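Long-range contacts in zinc-binding protein TroA (Treponema pallidum, PDB 1K0F), which binds zinc in the periplasm with high affinity and delivers it to the membrane permease of the TroABC importer: residues 34-39 / 246-251; 58-63 / 101-106. All coordinates share one frame; numbering follows the deposited sequence.

Contact 1: residues 34-39 / 246-251; sequences VDPHLY and FSDAMG
D248 OD2 lies 3.0 Å from H37 NE2, but the approach is too bent for a hydrogen bond. The carboxylate crosses the imidazole at about a right angle (planes 84° apart), with OD2 oblique to the ring, neither over its face nor at its edge. D248 CG lies anti to its own carbonyl carbon (chi1 -39°), which sends the acid across the gap toward H37. Both residues bind zinc, and in this zinc-free structure they remain close, with H102 and H168 completing the ligand set; D248 OD1 makes a weak hydrogen bond to H168 NE2. The site lies between the two lobes that the long helix 129-156 connects, as in other solute-binding proteins of family 9. Residues 34-39, in the loop after strand 25-28, belong to one lobe, and residues 246-251, following strand 240-245, to the other. D35 and D248 run side by side, two nearby acids whose like charges probably disfavour each other, although the position of D35 OD1 is uncertain. D35 OD2 is held by a hydrogen bond to T190 OG1. Beside the acids the ring of P36 packs on the D248 side chain, its CG 3.5 Å from D248 CB. Further along, A249 CB rests against the V34 backbone, 3.4 Å from V34 O and 3.6 Å from V34 N.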
loop_
_atom_site.group_PDB
_atom_site.type_symbol
_atom_site.label_atom_id
_atom_site.label_comp_id
_atom_site.label_asym_id
_atom_site.label_seq_id
_atom_site.Cartn_x
_atom_site.Cartn_y
_atom_site.Cartn_z
ATOM N N VAL A 34 -8.940 -0.578 5.772
ATOM C CA VAL A 34 -9.616 -1.247 4.656
ATOM C C VAL A 34 -8.716 -2.093 3.724
ATOM O O VAL A 34 -7.806 -1.581 3.064
ATOM C CB VAL A 34 -10.384 -0.221 3.791
ATOM C CG1 VAL A 34 -10.795 -0.844 2.460
ATOM C CG2 VAL A 34 -11.605 0.264 4.543
ATOM N N ASP A 35 -9.005 -3.393 3.663
ATOM C CA ASP A 35 -8.254 -4.305 2.821
ATOM C C ASP A 35 -8.849 -4.331 1.433
ATOM O O ASP A 35 -9.931 -4.874 1.222
ATOM C CB ASP A 35 -8.283 -5.720 3.390
ATOM C CG ASP A 35 -7.451 -6.691 2.573
ATOM O OD1 ASP A 35 -7.211 -6.417 1.380
ATOM O OD2 ASP A 35 -7.036 -7.726 3.129
ATOM N N PRO A 36 -8.135 -3.765 0.458
ATOM C CA PRO A 36 -8.587 -3.713 -0.933
ATOM C C PRO A 36 -8.821 -5.089 -1.553
ATOM O O PRO A 36 -9.720 -5.253 -2.385
ATOM C CB PRO A 36 -7.478 -2.941 -1.646
ATOM C CG PRO A 36 -6.704 -2.274 -0.566
ATOM C CD PRO A 36 -6.819 -3.135 0.633
ATOM N N HIS A 37 -8.008 -6.064 -1.145
ATOM C CA HIS A 37 -8.113 -7.433 -1.650
ATOM C C HIS A 37 -9.549 -7.928 -1.534
ATOM O O HIS A 37 -10.225 -8.186 -2.527
ATOM C CB HIS A 37 -7.216 -8.380 -0.847
ATOM C CG HIS A 37 -5.786 -7.939 -0.751
ATOM N ND1 HIS A 37 -5.005 -7.703 -1.862
ATOM C CD2 HIS A 37 -4.990 -7.711 0.322
ATOM C CE1 HIS A 37 -3.790 -7.348 -1.479
ATOM N NE2 HIS A 37 -3.755 -7.344 -0.158
ATOM N N LEU A 38 -10.007 -8.044 -0.300
ATOM C CA LEU A 38 -11.341 -8.536 -0.026
ATOM C C LEU A 38 -12.375 -7.428 0.091
ATOM O O LEU A 38 -13.327 -7.538 0.864
ATOM C CB LEU A 38 -11.296 -9.362 1.253
ATOM C CG LEU A 38 -9.979 -10.136 1.377
ATOM C CD1 LEU A 38 -9.461 -10.053 2.802
ATOM C CD2 LEU A 38 -10.196 -11.583 0.955
ATOM N N TYR A 39 -12.193 -6.364 -0.683
ATOM C CA TYR A 39 -13.125 -5.239 -0.652
ATOM C C TYR A 39 -14.116 -5.303 -1.824
ATOM O O TYR A 39 -13.733 -5.614 -2.959
ATOM C CB TYR A 39 -12.354 -3.907 -0.681
ATOM C CG TYR A 39 -13.229 -2.683 -0.461
ATOM C CD1 TYR A 39 -13.390 -2.134 0.806
ATOM C CD2 TYR A 39 -13.925 -2.103 -1.518
ATOM C CE1 TYR A 39 -14.231 -1.041 1.017
ATOM C CE2 TYR A 39 -14.769 -1.013 -1.318
ATOM C CZ TYR A 39 -14.921 -0.489 -0.050
ATOM O OH TYR A 39 -15.791 0.563 0.150
ATOM N N PHE A 246 0.980 0.105 8.021
ATOM C CA PHE A 246 -0.010 0.380 6.996
ATOM C C PHE A 246 0.368 -0.489 5.827
ATOM O O PHE A 246 1.428 -0.303 5.243
ATOM C CB PHE A 246 0.042 1.843 6.579
ATOM C CG PHE A 246 -0.472 2.777 7.620
ATOM C CD1 PHE A 246 -1.815 2.766 7.967
ATOM C CD2 PHE A 246 0.393 3.609 8.302
ATOM C CE1 PHE A 246 -2.286 3.562 8.984
ATOM C CE2 PHE A 246 -0.064 4.408 9.319
ATOM C CZ PHE A 246 -1.406 4.388 9.668
ATOM N N SER A 247 -0.479 -1.452 5.496
ATOM C CA SER A 247 -0.177 -2.324 4.380
ATOM C C SER A 247 -0.844 -1.799 3.123
ATOM O O SER A 247 -0.207 -1.131 2.304
ATOM C CB SER A 247 -0.650 -3.745 4.665
ATOM O OG SER A 247 -1.662 -3.765 5.650
ATOM N N ASP A 248 -2.129 -2.092 2.964
ATOM C CA ASP A 248 -2.847 -1.634 1.786
ATOM C C ASP A 248 -3.637 -0.367 2.067
ATOM O O ASP A 248 -4.056 0.320 1.137
ATOM C CB ASP A 248 -3.814 -2.716 1.286
ATOM C CG ASP A 248 -3.237 -4.122 1.389
ATOM O OD1 ASP A 248 -2.049 -4.313 1.053
ATOM O OD2 ASP A 248 -3.985 -5.040 1.802
ATOM N N ALA A 249 -3.827 -0.063 3.351
ATOM C CA ALA A 249 -4.599 1.111 3.759
ATOM C C ALA A 249 -3.800 2.175 4.498
ATOM O O ALA A 249 -2.832 1.871 5.200
ATOM C CB ALA A 249 -5.788 0.678 4.624
ATOM N N MET A 250 -4.238 3.422 4.345
ATOM C CA MET A 250 -3.585 4.561 4.976
ATOM C C MET A 250 -4.226 4.905 6.305
ATOM O O MET A 250 -5.145 4.223 6.768
ATOM C CB MET A 250 -3.676 5.789 4.076
ATOM C CG MET A 250 -2.754 5.775 2.890
ATOM S SD MET A 250 -2.526 7.440 2.276
ATOM C CE MET A 250 -4.185 8.102 2.428
ATOM N N GLY A 251 -3.737 5.981 6.907
ATOM C CA GLY A 251 -4.293 6.423 8.170
ATOM C C GLY A 251 -5.549 7.232 7.906
ATOM O O GLY A 251 -6.003 7.307 6.757
#

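Contact 2: residues 58-63 / 101-106; sequences NGLHLE and PHVWFD
P101 CB packs against both L60 CB (3.5 Å) and L62 CB (3.6 Å), which meet it from directions about a right angle apart. Here the turn leaving strand 54-57 of the four-stranded parallel sheet meets the loop that leads into helix 107-124, and the loop carries the zinc ligand H102. L60 and V103 meet tip to tip beside the proline, L60 CD1 to V103 CG1 at 3.4 Å. L62 extends with CG anti to its backbone N (chi1 175°) and reaches the six-membered ring of W104 at its edge, L62 CD1 lying 3.3 Å from W104 CH2. The same methyl also lies over one face of the H102 imidazole, whose ND1 is hydrogen-bonded to D100 OD1. The turn itself is closed by L62 N to G59 O, and the backbone angles of G59 call for glycine. At the polar edge N58 N gives a straight bond to E63 OE2 (163°), and N58 OD1 pairs with S83 OG. The other end of the N58 amide spans the two segments: ND2 donates to P101 O at 2.8 Å, lying 25° from the carbonyl plane, while V103 N, across an inverse gamma turn centred on H102, makes a weak bond to the same oxygen.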
loop_
_atom_site.group_PDB
_atom_site.type_symbol
_atom_site.label_atom_id
_atom_site.label_comp_id
_atom_site.label_asym_id
_atom_site.label_seq_id
_atom_site.Cartn_x
_atom_site.Cartn_y
_atom_site.Cartn_z
ATOM N N ASN A 58 -5.435 0.704 -8.464
ATOM C CA ASN A 58 -4.100 0.154 -8.609
ATOM C C ASN A 58 -3.820 -0.545 -9.935
ATOM O O ASN A 58 -3.103 -0.038 -10.807
ATOM C CB ASN A 58 -3.855 -0.841 -7.480
ATOM C CG ASN A 58 -2.430 -0.840 -6.999
ATOM O OD1 ASN A 58 -1.803 0.222 -6.899
ATOM N ND2 ASN A 58 -1.908 -2.020 -6.686
ATOM N N GLY A 59 -4.421 -1.723 -10.055
ATOM C CA GLY A 59 -4.209 -2.573 -11.200
ATOM C C GLY A 59 -3.380 -3.660 -10.543
ATOM O O GLY A 59 -3.578 -3.940 -9.356
ATOM N N LEU A 60 -2.441 -4.249 -11.267
ATOM C CA LEU A 60 -1.610 -5.292 -10.693
ATOM C C LEU A 60 -2.437 -6.245 -9.831
ATOM O O LEU A 60 -1.968 -6.779 -8.829
ATOM C CB LEU A 60 -0.491 -4.664 -9.864
ATOM C CG LEU A 60 0.410 -3.683 -10.621
ATOM C CD1 LEU A 60 1.680 -3.467 -9.825
ATOM C CD2 LEU A 60 0.742 -4.230 -12.010
ATOM N N HIS A 61 -3.684 -6.447 -10.233
ATOM C CA HIS A 61 -4.582 -7.342 -9.522
ATOM C C HIS A 61 -4.620 -7.101 -8.020
ATOM O O HIS A 61 -4.709 -8.044 -7.233
ATOM C CB HIS A 61 -4.181 -8.790 -9.788
ATOM C CG HIS A 61 -5.153 -9.794 -9.245
ATOM N ND1 HIS A 61 -6.485 -9.805 -9.598
ATOM C CD2 HIS A 61 -4.985 -10.815 -8.374
ATOM C CE1 HIS A 61 -7.097 -10.794 -8.970
ATOM N NE2 HIS A 61 -6.208 -11.419 -8.219
ATOM N N LEU A 62 -4.558 -5.846 -7.607
ATOM C CA LEU A 62 -4.597 -5.559 -6.180
ATOM C C LEU A 62 -6.016 -5.739 -5.667
ATOM O O LEU A 62 -6.286 -6.585 -4.818
ATOM C CB LEU A 62 -4.129 -4.133 -5.899
ATOM C CG LEU A 62 -4.276 -3.767 -4.431
ATOM C CD1 LEU A 62 -3.136 -4.379 -3.659
ATOM C CD2 LEU A 62 -4.307 -2.270 -4.262
ATOM N N GLU A 63 -6.913 -4.924 -6.206
ATOM C CA GLU A 63 -8.322 -4.927 -5.842
ATOM C C GLU A 63 -9.068 -6.117 -6.436
ATOM O O GLU A 63 -10.170 -5.980 -6.962
ATOM C CB GLU A 63 -8.952 -3.615 -6.316
ATOM C CG GLU A 63 -8.320 -2.378 -5.680
ATOM C CD GLU A 63 -7.299 -1.683 -6.574
ATOM O OE1 GLU A 63 -6.715 -2.336 -7.470
ATOM O OE2 GLU A 63 -7.078 -0.472 -6.374
ATOM N N PRO A 101 1.293 -6.515 -6.323
ATOM C CA PRO A 101 0.627 -5.223 -6.533
ATOM C C PRO A 101 0.961 -4.112 -5.543
ATOM O O PRO A 101 0.500 -2.984 -5.707
ATOM C CB PRO A 101 -0.850 -5.581 -6.492
ATOM C CG PRO A 101 -0.924 -6.834 -5.657
ATOM C CD PRO A 101 0.443 -7.446 -5.566
ATOM N N HIS A 102 1.765 -4.422 -4.533
ATOM C CA HIS A 102 2.120 -3.443 -3.511
ATOM C C HIS A 102 3.289 -2.561 -3.887
ATOM O O HIS A 102 4.221 -2.385 -3.109
ATOM C CB HIS A 102 2.400 -4.169 -2.210
ATOM C CG HIS A 102 1.308 -5.108 -1.812
ATOM N ND1 HIS A 102 1.232 -6.403 -2.281
ATOM C CD2 HIS A 102 0.226 -4.932 -1.017
ATOM C CE1 HIS A 102 0.152 -6.984 -1.791
ATOM N NE2 HIS A 102 -0.476 -6.113 -1.018
ATOM N N VAL A 103 3.206 -1.985 -5.076
ATOM C CA VAL A 103 4.249 -1.122 -5.608
ATOM C C VAL A 103 4.370 0.239 -4.922
ATOM O O VAL A 103 5.375 0.931 -5.062
ATOM C CB VAL A 103 4.030 -0.900 -7.114
ATOM C CG1 VAL A 103 4.139 -2.229 -7.853
ATOM C CG2 VAL A 103 2.668 -0.282 -7.342
ATOM N N TRP A 104 3.345 0.626 -4.181
ATOM C CA TRP A 104 3.383 1.906 -3.495
ATOM C C TRP A 104 4.362 1.838 -2.336
ATOM O O TRP A 104 4.415 2.751 -1.510
ATOM C CB TRP A 104 2.007 2.251 -2.951
ATOM C CG TRP A 104 1.478 1.179 -2.093
ATOM C CD1 TRP A 104 1.811 0.927 -0.793
ATOM C CD2 TRP A 104 0.544 0.173 -2.475
ATOM N NE1 TRP A 104 1.136 -0.180 -0.342
ATOM C CE2 TRP A 104 0.350 -0.663 -1.354
ATOM C CE3 TRP A 104 -0.153 -0.101 -3.657
ATOM C CZ2 TRP A 104 -0.510 -1.757 -1.380
ATOM C CZ3 TRP A 104 -1.006 -1.191 -3.685
ATOM C CH2 TRP A 104 -1.179 -2.005 -2.552
ATOM N N PHE A 105 5.108 0.743 -2.252
ATOM C CA PHE A 105 6.082 0.607 -1.184
ATOM C C PHE A 105 7.487 0.826 -1.716
ATOM O O PHE A 105 8.462 0.755 -0.972
ATOM C CB PHE A 105 5.947 -0.742 -0.486
ATOM C CG PHE A 105 4.949 -0.725 0.642
ATOM C CD1 PHE A 105 4.827 0.396 1.456
ATOM C CD2 PHE A 105 4.108 -1.808 0.865
ATOM C CE1 PHE A 105 3.878 0.437 2.477
ATOM C CE2 PHE A 105 3.158 -1.780 1.877
ATOM C CZ PHE A 105 3.037 -0.652 2.686
ATOM N N ASP A 106 7.575 1.071 -3.021
ATOM C CA ASP A 106 8.834 1.411 -3.658
ATOM C C ASP A 106 8.537 2.819 -4.170
ATOM O O ASP A 106 8.091 3.002 -5.299
ATOM C CB ASP A 106 9.172 0.486 -4.827
ATOM C CG ASP A 106 10.528 0.814 -5.452
ATOM O OD1 ASP A 106 11.035 1.939 -5.228
ATOM O OD2 ASP A 106 11.093 -0.047 -6.164
#

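How the contacts relate
Both contacts are buried, with centres about 11 Å apart, and they meet around the zinc site. Contact 1 joins loops of the two lobes and is mixed, a polar cluster of acids and histidine beside P36 and A249 packing, with no hydrogen bond between its segments; contact 2 lies within one lobe, buries more surface (314 against 200 Å²) and is mostly apolar, with a single hydrogen bond between the segments, from the N58 side-chain amide to P101 O. Along the chain contact 2 is nested within contact 1. Each supplies zinc ligands, and H102 CD2 comes within 3.1 Å of D248 OD1. W104 NE1 probably donates to S247 O, while L62 O accepts a weak bond from H37 ND1.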